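Local atomic coordinates of beta subunit of a putative Aromatic-ring-hydroxylating dioxygenase (Novosphingobium aromaticivorans DSM 12444, PDB entry 3EBY), a protein that is probably the beta subunit of an aromatic-ring-hydroxylating dioxygenase, an NTF2-like protein whose own function is not established. Residues 48-53 with 149-154; 90-95 with 107-112; 131-136 with 143-148. One frame throughout, in Å; residues are numbered along the deposited sequence.

Contact 1: residues 48-53 with 149-154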
loop_
_atom_site.group_PDB
_atom_site.type_symbol
_atom_site.label_atom_id
_atom_site.label_comp_id
_atom_site.label_asym_id
_atom_site.label_seq_id
_atom_site.Cartn_x
_atom_site.Cartn_y
_atom_site.Cartn_z
ATOM N N ILE A 48 -1.887 0.820 20.709
ATOM C CA ILE A 48 -2.952 0.201 21.492
ATOM C C ILE A 48 -3.693 -0.830 20.674
ATOM O O ILE A 48 -3.917 -0.642 19.473
ATOM C CB ILE A 48 -3.973 1.250 21.992
ATOM C CG1 ILE A 48 -4.335 2.228 20.869
ATOM C CG2 ILE A 48 -3.408 2.007 23.158
ATOM C CD1 ILE A 48 -5.696 2.906 21.063
ATOM N N ALA A 49 -4.032 -1.948 21.309
ATOM C CA ALA A 49 -4.777 -3.034 20.621
ATOM C C ALA A 49 -6.190 -2.590 20.251
ATOM O O ALA A 49 -6.826 -1.848 21.001
ATOM C CB ALA A 49 -4.825 -4.279 21.521
ATOM N N ARG A 50 -6.676 -3.025 19.079
ATOM C CA ARG A 50 -8.019 -2.649 18.599
ATOM C C ARG A 50 -9.085 -2.871 19.693
ATOM O O ARG A 50 -9.942 -2.021 19.924
ATOM C CB ARG A 50 -8.384 -3.467 17.351
ATOM C CG ARG A 50 -9.713 -3.043 16.688
ATOM C CD ARG A 50 -10.260 -4.110 15.717
ATOM N NE ARG A 50 -9.565 -4.191 14.419
ATOM C CZ ARG A 50 -10.116 -3.876 13.235
ATOM N NH1 ARG A 50 -11.330 -3.317 13.168
ATOM N NH2 ARG A 50 -9.425 -4.053 12.120
ATOM N N GLU A 51 -9.047 -4.024 20.326
ATOM C CA GLU A 51 -10.060 -4.334 21.341
ATOM C C GLU A 51 -9.980 -3.449 22.596
ATOM O O GLU A 51 -10.986 -3.270 23.303
ATOM C CB GLU A 51 -9.981 -5.785 21.740
ATOM C CG GLU A 51 -10.502 -6.707 20.682
ATOM C CD GLU A 51 -10.300 -8.142 21.032
ATOM O OE1 GLU A 51 -9.128 -8.559 21.138
ATOM O OE2 GLU A 51 -11.318 -8.870 21.179
ATOM N N ASN A 52 -8.799 -2.906 22.877
ATOM C CA ASN A 52 -8.591 -2.098 24.095
ATOM C C ASN A 52 -9.181 -0.713 23.951
ATOM O O ASN A 52 -9.331 0.016 24.943
ATOM C CB ASN A 52 -7.093 -1.949 24.425
ATOM C CG ASN A 52 -6.412 -3.273 24.788
ATOM O OD1 ASN A 52 -6.992 -4.331 24.680
ATOM N ND2 ASN A 52 -5.114 -3.198 25.132
ATOM N N VAL A 53 -9.508 -0.341 22.712
ATOM C CA VAL A 53 -10.068 0.972 22.403
ATOM C C VAL A 53 -11.572 1.022 22.776
ATOM O O VAL A 53 -12.300 1.934 22.354
ATOM C CB VAL A 53 -9.860 1.335 20.889
ATOM C CG1 VAL A 53 -10.339 2.749 20.596
ATOM C CG2 VAL A 53 -8.388 1.200 20.502
ATOM N N ILE A 149 -3.632 1.870 16.202
ATOM C CA ILE A 149 -4.631 0.894 16.674
ATOM C C ILE A 149 -4.426 -0.445 15.924
ATOM O O ILE A 149 -4.660 -0.525 14.699
ATOM C CB ILE A 149 -6.095 1.409 16.436
ATOM C CG1 ILE A 149 -6.316 2.779 17.089
ATOM C CG2 ILE A 149 -7.116 0.357 16.970
ATOM C CD1 ILE A 149 -7.734 3.327 16.947
ATOM N N TYR A 150 -3.898 -1.458 16.623
ATOM C CA TYR A 150 -3.352 -2.624 15.938
ATOM C C TYR A 150 -4.113 -3.933 16.182
ATOM O O TYR A 150 -4.773 -4.126 17.229
ATOM C CB TYR A 150 -1.850 -2.794 16.243
ATOM C CG TYR A 150 -1.566 -3.279 17.674
ATOM C CD1 TYR A 150 -1.517 -4.631 17.970
ATOM C CD2 TYR A 150 -1.365 -2.372 18.712
ATOM C CE1 TYR A 150 -1.263 -5.074 19.273
ATOM C CE2 TYR A 150 -1.106 -2.816 20.026
ATOM C CZ TYR A 150 -1.092 -4.155 20.294
ATOM O OH TYR A 150 -0.821 -4.593 21.590
ATOM N N ASP A 151 -4.035 -4.805 15.184
ATOM C CA ASP A 151 -4.754 -6.073 15.170
ATOM C C ASP A 151 -3.895 -7.244 15.688
ATOM O O ASP A 151 -4.384 -8.084 16.423
ATOM C CB ASP A 151 -5.232 -6.377 13.732
ATOM C CG ASP A 151 -6.239 -5.376 13.234
ATOM O OD1 ASP A 151 -6.821 -4.659 14.094
ATOM O OD2 ASP A 151 -6.389 -5.262 11.994
ATOM N N THR A 152 -2.615 -7.242 15.327
ATOM C CA THR A 152 -1.706 -8.375 15.523
ATOM C C THR A 152 -1.319 -8.525 17.003
ATOM O O THR A 152 -0.799 -7.589 17.603
ATOM C CB THR A 152 -0.437 -8.188 14.684
ATOM O OG1 THR A 152 -0.796 -7.719 13.362
ATOM C CG2 THR A 152 0.371 -9.507 14.573
ATOM N N LEU A 153 -1.518 -9.723 17.550
ATOM C CA LEU A 153 -1.395 -9.963 19.020
ATOM C C LEU A 153 0.032 -9.776 19.535
ATOM O O LEU A 153 0.277 -9.042 20.506
ATOM C CB LEU A 153 -1.846 -11.398 19.350
ATOM C CG LEU A 153 -1.709 -11.889 20.808
ATOM C CD1 LEU A 153 -2.431 -10.961 21.773
ATOM C CD2 LEU A 153 -2.233 -13.319 20.940
ATOM N N ARG A 154 0.963 -10.497 18.924
ATOM C CA ARG A 154 2.328 -10.480 19.389
ATOM C C ARG A 154 2.973 -9.217 18.872
ATOM O O ARG A 154 2.702 -8.797 17.759
ATOM C CB ARG A 154 3.073 -11.723 18.925
ATOM C CG ARG A 154 2.626 -13.016 19.637
ATOM C CD ARG A 154 3.253 -13.157 21.071
ATOM N NE ARG A 154 2.503 -12.418 22.101
ATOM C CZ ARG A 154 1.449 -12.898 22.766
ATOM N NH1 ARG A 154 1.025 -14.139 22.556
ATOM N NH2 ARG A 154 0.823 -12.134 23.661
#
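R50 and D151 cross obliquely, with the guanidinium and carboxylate planes 24° apart. R50 grips D151 side-on: NE reaches D151 OD1 at 2.8 Å, and NH2 reaches D151 OD2 at 3.3 Å. Both bonds lie close to the guanidinium plane but meet the oxygens from above the carboxylate plane. R50 CG is anti to the backbone N, and a bend at chi3 (-76°) turns the guanidinium to the acid. The Y150 ring lies across A49, whose CA sits over one face, 3.9 Å from the ring centroid, a CH-pi contact. I48 CD1 lies against I149 CG1. I149 CG2 is 3.5 Å from R50 CA and 3.8 Å from V53 CG2. Bonds from Y150 N to I48 O and from R50 N to Y150 O join strands 43-49 and 142-150, the parallel pair in the mixed sheet of this NTF2-clan protein. R50 NH1 also bonds D28 O of the second subunit. For R50, an alanine here would remove both links and would probably leave the D151 carboxylate less firmly held. R89 of that subunit is close to R50 NH2 and makes a long, weak ion pair with D151, so D151 probably offsets positive charge at this interface.

Contact 2: residues 90-95 with 107-112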
loop_
_atom_site.group_PDB
_atom_site.type_symbol
_atom_site.label_atom_id
_atom_site.label_comp_id
_atom_site.label_asym_id
_atom_site.label_seq_id
_atom_site.Cartn_x
_atom_site.Cartn_y
_atom_site.Cartn_z
ATOM N N HIS A 90 7.384 -0.723 6.093
ATOM C CA HIS A 90 6.002 -0.195 6.218
ATOM C C HIS A 90 5.376 -0.032 4.830
ATOM O O HIS A 90 6.011 0.510 3.901
ATOM C CB HIS A 90 5.996 1.212 6.847
ATOM C CG HIS A 90 6.226 1.250 8.326
ATOM N ND1 HIS A 90 7.458 0.995 8.891
ATOM C CD2 HIS A 90 5.457 1.768 9.324
ATOM C CE1 HIS A 90 7.391 1.205 10.198
ATOM N NE2 HIS A 90 6.176 1.649 10.494
ATOM N N LEU A 91 4.127 -0.467 4.700
ATOM C CA LEU A 91 3.270 0.018 3.656
ATOM C C LEU A 91 2.105 0.756 4.316
ATOM O O LEU A 91 1.404 0.207 5.170
ATOM C CB LEU A 91 2.771 -1.092 2.718
ATOM C CG LEU A 91 3.807 -1.801 1.813
ATOM C CD1 LEU A 91 3.083 -2.919 1.064
ATOM C CD2 LEU A 91 4.436 -0.867 0.785
ATOM N N ILE A 92 1.915 2.004 3.932
ATOM C CA ILE A 92 0.872 2.842 4.498
ATOM C C ILE A 92 -0.130 3.241 3.423
ATOM O O ILE A 92 0.230 3.746 2.336
ATOM C CB ILE A 92 1.496 4.107 5.197
ATOM C CG1 ILE A 92 2.593 3.652 6.185
ATOM C CG2 ILE A 92 0.416 4.934 5.898
ATOM C CD1 ILE A 92 3.466 4.805 6.777
ATOM N N GLY A 93 -1.402 3.021 3.717
ATOM C CA GLY A 93 -2.453 3.414 2.807
ATOM C C GLY A 93 -2.624 4.914 2.688
ATOM O O GLY A 93 -2.136 5.695 3.528
ATOM N N ARG A 94 -3.363 5.334 1.658
ATOM C CA ARG A 94 -3.735 6.734 1.504
ATOM C C ARG A 94 -4.593 7.175 2.701
ATOM O O ARG A 94 -5.436 6.432 3.175
ATOM C CB ARG A 94 -4.475 6.934 0.186
ATOM C CG ARG A 94 -4.901 8.363 -0.112
ATOM C CD ARG A 94 -5.570 8.398 -1.470
ATOM N NE ARG A 94 -6.045 9.719 -1.861
ATOM C CZ ARG A 94 -5.396 10.536 -2.674
ATOM N NH1 ARG A 94 -4.163 10.255 -3.063
ATOM N NH2 ARG A 94 -5.947 11.687 -3.031
ATOM N N ALA A 95 -4.375 8.395 3.166
ATOM C CA ALA A 95 -5.074 8.923 4.350
ATOM C C ALA A 95 -6.496 9.359 4.018
ATOM O O ALA A 95 -6.746 9.984 2.969
ATOM C CB ALA A 95 -4.288 10.113 4.964
ATOM N N ALA A 107 -6.963 12.735 10.696
ATOM C CA ALA A 107 -6.899 11.744 9.584
ATOM C C ALA A 107 -6.640 10.357 10.096
ATOM O O ALA A 107 -6.175 10.179 11.214
ATOM C CB ALA A 107 -5.832 12.133 8.544
ATOM N N GLU A 108 -6.930 9.376 9.241
ATOM C CA GLU A 108 -6.673 7.963 9.532
ATOM C C GLU A 108 -6.103 7.293 8.296
ATOM O O GLU A 108 -6.453 7.666 7.187
ATOM C CB GLU A 108 -7.956 7.261 9.969
ATOM C CG GLU A 108 -8.682 7.968 11.130
ATOM C CD GLU A 108 -9.887 7.214 11.677
ATOM O OE1 GLU A 108 -10.163 6.054 11.266
ATOM O OE2 GLU A 108 -10.582 7.824 12.516
ATOM N N ALA A 109 -5.188 6.332 8.499
ATOM C CA ALA A 109 -4.583 5.590 7.391
ATOM C C ALA A 109 -4.231 4.180 7.842
ATOM O O ALA A 109 -3.665 3.994 8.932
ATOM C CB ALA A 109 -3.337 6.326 6.885
ATOM N N SER A 110 -4.601 3.183 7.036
ATOM C CA SER A 110 -4.239 1.805 7.301
ATOM C C SER A 110 -2.760 1.616 7.067
ATOM O O SER A 110 -2.166 2.315 6.266
ATOM C CB SER A 110 -5.017 0.824 6.406
ATOM O OG SER A 110 -6.386 0.835 6.777
ATOM N N TYR A 111 -2.177 0.679 7.797
ATOM C CA TYR A 111 -0.760 0.316 7.636
ATOM C C TYR A 111 -0.505 -1.159 7.944
ATOM O O TYR A 111 -1.241 -1.802 8.704
ATOM C CB TYR A 111 0.141 1.188 8.541
ATOM C CG TYR A 111 0.043 0.817 10.025
ATOM C CD1 TYR A 111 0.712 -0.294 10.538
ATOM C CD2 TYR A 111 -0.795 1.526 10.883
ATOM C CE1 TYR A 111 0.564 -0.663 11.879
ATOM C CE2 TYR A 111 -0.989 1.110 12.230
ATOM C CZ TYR A 111 -0.311 0.020 12.703
ATOM O OH TYR A 111 -0.515 -0.425 14.003
ATOM N N VAL A 112 0.566 -1.672 7.356
ATOM C CA VAL A 112 1.109 -2.960 7.744
ATOM C C VAL A 112 2.594 -2.815 7.819
ATOM O O VAL A 112 3.215 -2.253 6.909
ATOM C CB VAL A 112 0.722 -4.100 6.796
ATOM C CG1 VAL A 112 1.397 -5.401 7.253
ATOM C CG2 VAL A 112 -0.819 -4.289 6.775
HETATM O O HOH W 1 -5.587 3.886 4.331
#
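V112, A95 and A109 give up the most surface here. V112 pairs with L91 in an antiparallel hydrogen-bonded pair, and both side chains lie on the same face of the sheet. L91 N meets V112 O at 3.0 Å and V112 N meets L91 O at 3.0 Å, each nearly along the C=O axis. A109 points its methyl toward the other strand. Its CB rests 3.6 Å from G93 O and 4.0 Å from A95 CA, and I92 CG2 comes to 4.1 Å from it. A95 CB is 4.4 Å from both A107 CB and A109 CB, a loose cluster of three methyls. G93 N bonds S110 O at 2.8 Å, but from above the carbonyl plane. Beyond it, a water donates to R94 O and accepts from S110 N, linking the two backbones. I92 CG1 meets Y111 CB on the other face; the ring leads away and stacks on Y130. The contact belongs to the antiparallel hairpin of strands 87-101 and 104-116. Its L91 and V112 face packs between subunits, against L91 of the second and, from L91, V112 of the third. Helix 8-28 covers the A95 and A109 side, with D17 bonding A95 N, while strand 122-135 flanks strand 104-116.

Contact 3: residues 131-136 with 143-148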
loop_
_atom_site.group_PDB
_atom_site.type_symbol
_atom_site.label_atom_id
_atom_site.label_comp_id
_atom_site.label_asym_id
_atom_site.label_seq_id
_atom_site.Cartn_x
_atom_site.Cartn_y
_atom_site.Cartn_z
ATOM N N VAL A 131 -4.542 6.686 13.689
ATOM C CA VAL A 131 -5.585 7.698 13.970
ATOM C C VAL A 131 -4.864 8.944 14.478
ATOM O O VAL A 131 -4.257 8.937 15.570
ATOM C CB VAL A 131 -6.593 7.195 15.004
ATOM C CG1 VAL A 131 -7.629 8.273 15.326
ATOM C CG2 VAL A 131 -7.286 5.908 14.480
ATOM N N ASP A 132 -4.891 9.992 13.664
ATOM C CA ASP A 132 -3.983 11.115 13.824
ATOM C C ASP A 132 -4.679 12.467 14.007
ATOM O O ASP A 132 -5.782 12.713 13.470
ATOM C CB ASP A 132 -3.077 11.235 12.588
ATOM C CG ASP A 132 -2.256 10.000 12.330
ATOM O OD1 ASP A 132 -1.721 9.416 13.302
ATOM O OD2 ASP A 132 -2.096 9.641 11.129
ATOM N N ARG A 133 -3.979 13.348 14.717
ATOM C CA ARG A 133 -4.254 14.784 14.719
ATOM C C ARG A 133 -2.980 15.484 14.275
ATOM O O ARG A 133 -1.922 15.331 14.910
ATOM C CB ARG A 133 -4.643 15.278 16.116
ATOM C CG ARG A 133 -5.875 14.606 16.667
ATOM C CD ARG A 133 -6.431 15.320 17.898
ATOM N NE ARG A 133 -5.633 15.095 19.100
ATOM C CZ ARG A 133 -5.140 16.056 19.886
ATOM N NH1 ARG A 133 -5.375 17.347 19.628
ATOM N NH2 ARG A 133 -4.444 15.721 20.974
ATOM N N PHE A 134 -3.067 16.118 13.111
ATOM C CA PHE A 134 -1.973 16.859 12.505
ATOM C C PHE A 134 -2.094 18.368 12.763
ATOM O O PHE A 134 -3.180 18.954 12.658
ATOM C CB PHE A 134 -1.955 16.634 10.988
ATOM C CG PHE A 134 -1.430 15.314 10.579
ATOM C CD1 PHE A 134 -0.063 15.133 10.388
ATOM C CD2 PHE A 134 -2.284 14.262 10.320
ATOM C CE1 PHE A 134 0.444 13.911 10.008
ATOM C CE2 PHE A 134 -1.770 13.033 9.896
ATOM C CZ PHE A 134 -0.395 12.877 9.754
ATOM N N ASP A 135 -0.951 18.991 12.990
ATOM C CA ASP A 135 -0.830 20.439 13.082
ATOM C C ASP A 135 -0.189 20.920 11.761
ATOM O O ASP A 135 0.980 20.611 11.484
ATOM C CB ASP A 135 0.066 20.774 14.269
ATOM C CG ASP A 135 0.322 22.269 14.428
ATOM O OD1 ASP A 135 -0.159 23.077 13.594
ATOM O OD2 ASP A 135 0.938 22.644 15.463
ATOM N N LEU A 136 -0.990 21.590 10.920
ATOM C CA LEU A 136 -0.533 22.077 9.611
ATOM C C LEU A 136 -0.271 23.586 9.642
ATOM O O LEU A 136 -0.235 24.224 8.588
ATOM C CB LEU A 136 -1.587 21.791 8.518
ATOM C CG LEU A 136 -1.462 20.482 7.747
ATOM C CD1 LEU A 136 -1.092 19.351 8.656
ATOM C CD2 LEU A 136 -2.761 20.175 6.959
ATOM N N LEU A 143 2.873 15.814 13.692
ATOM C CA LEU A 143 1.875 15.109 14.483
ATOM C C LEU A 143 1.706 15.756 15.858
ATOM O O LEU A 143 2.675 15.946 16.587
ATOM C CB LEU A 143 2.257 13.645 14.667
ATOM C CG LEU A 143 2.075 12.708 13.467
ATOM C CD1 LEU A 143 2.798 11.340 13.694
ATOM C CD2 LEU A 143 0.570 12.528 13.161
ATOM N N LYS A 144 0.475 16.161 16.148
ATOM C CA LYS A 144 0.050 16.486 17.532
ATOM C C LYS A 144 -0.211 15.171 18.311
ATOM O O LYS A 144 0.212 15.004 19.485
ATOM C CB LYS A 144 -1.205 17.350 17.507
ATOM C CG LYS A 144 -1.769 17.690 18.894
ATOM C CD LYS A 144 -0.773 18.431 19.751
ATOM C CE LYS A 144 -1.415 18.958 21.040
ATOM N NZ LYS A 144 -0.421 19.742 21.827
ATOM N N SER A 145 -0.921 14.249 17.676
ATOM C CA SER A 145 -1.131 12.930 18.272
ATOM C C SER A 145 -1.268 11.845 17.222
ATOM O O SER A 145 -1.885 12.041 16.166
ATOM C CB SER A 145 -2.363 12.920 19.181
ATOM O OG SER A 145 -3.562 13.077 18.444
ATOM N N ARG A 146 -0.683 10.699 17.528
ATOM C CA ARG A 146 -0.810 9.464 16.679
ATOM C C ARG A 146 -1.076 8.283 17.581
ATOM O O ARG A 146 -0.280 7.969 18.509
ATOM C CB ARG A 146 0.445 9.240 15.835
ATOM C CG ARG A 146 0.597 7.817 15.221
ATOM C CD ARG A 146 1.502 7.801 13.965
ATOM N NE ARG A 146 0.779 8.365 12.805
ATOM C CZ ARG A 146 1.276 8.461 11.574
ATOM N NH1 ARG A 146 2.492 7.991 11.290
ATOM N NH2 ARG A 146 0.524 8.932 10.599
ATOM N N THR A 147 -2.181 7.613 17.299
ATOM C CA THR A 147 -2.531 6.385 17.950
ATOM C C THR A 147 -2.500 5.270 16.891
ATOM O O THR A 147 -3.150 5.371 15.868
ATOM C CB THR A 147 -3.944 6.463 18.579
ATOM O OG1 THR A 147 -3.991 7.497 19.579
ATOM C CG2 THR A 147 -4.331 5.120 19.202
ATOM N N CYS A 148 -1.674 4.260 17.136
ATOM C CA CYS A 148 -1.568 3.108 16.242
ATOM C C CYS A 148 -2.451 2.020 16.801
ATOM O O CYS A 148 -2.136 1.427 17.854
ATOM C CB CYS A 148 -0.110 2.611 16.190
ATOM S SG CYS A 148 1.134 3.888 15.818
HETATM O O HOH W 2 -4.539 10.412 17.796
#
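The F134 ring carries L143 CD2 over one face, a CH-pi contact 3.7 Å from the ring centroid and offset toward the rim. The R146 guanidinium has L143 CD1 over one face and the D132 carboxylate at its edge. The two methyls of L143 therefore cover two flat groups. Ring and guanidinium stand almost perpendicular, 87° apart, with R146 NH2 4.1 Å from F134 CZ. The R133 guanidinium has K144 CG over one face. The R133 chain, bent at chi3, runs along S145, with R133 NE 3.0 Å from S145 OG.

D132 and R146 lie side by side and point the same way. R146 NE bonds D132 OD1 at 2.8 Å and R146 NH2 bonds D132 OD2 at 2.8 Å. Both bonds are nearly straight. They lie near the guanidinium plane but come from above the carboxylate plane. R146 CG is nearly anti to the backbone N, and a bend at chi3 (-75°) turns NE and NH2 to the acid.

The backbones pair antiparallel, V131 with T147 and R133 with S145. Between R133 and F134 the register slips by one residue. K144 and S145 both face R133, a classic beta bulge. R133 O takes two donors there, K144 N at 2.8 Å and S145 N at 3.1 Å. On the face of V131, R133, S145 and T147, a water donates to V131 O and lies 2.9 Å from S145 OG.

R146 is further held by N20 OD1 and by cation-pi contacts with Y130 and Y23, and F19 meets F134 edge-to-face. The polar pair thus sits among aromatic rings between the sheet and helix 8-28. Its two-pronged grip fixes the rotation of the guanidinium. D132 and R146 are both buried, so each charge is probably offset mainly by the other.

In the fold
From the N terminus, helix 8-28 comes first, then strand 43-49, whose end opens contact 1. The chain passes through strand 60-64 and helix 67-79 before contact 2 closes the hairpin of strands 87-101 and 104-116. Contact 3 follows in series and closes the hairpin of strands 122-135 and 142-150. Strand 142-150 then runs on to close contact 1, so contacts 2 and 3 both nest inside that long loop. All three lie on one mixed sheet. Contacts 1 and 3 share strand 142-150, and A107 and D132 join contacts 2 and 3 through their backbones. Contacts 1 and 2 reach the second subunit.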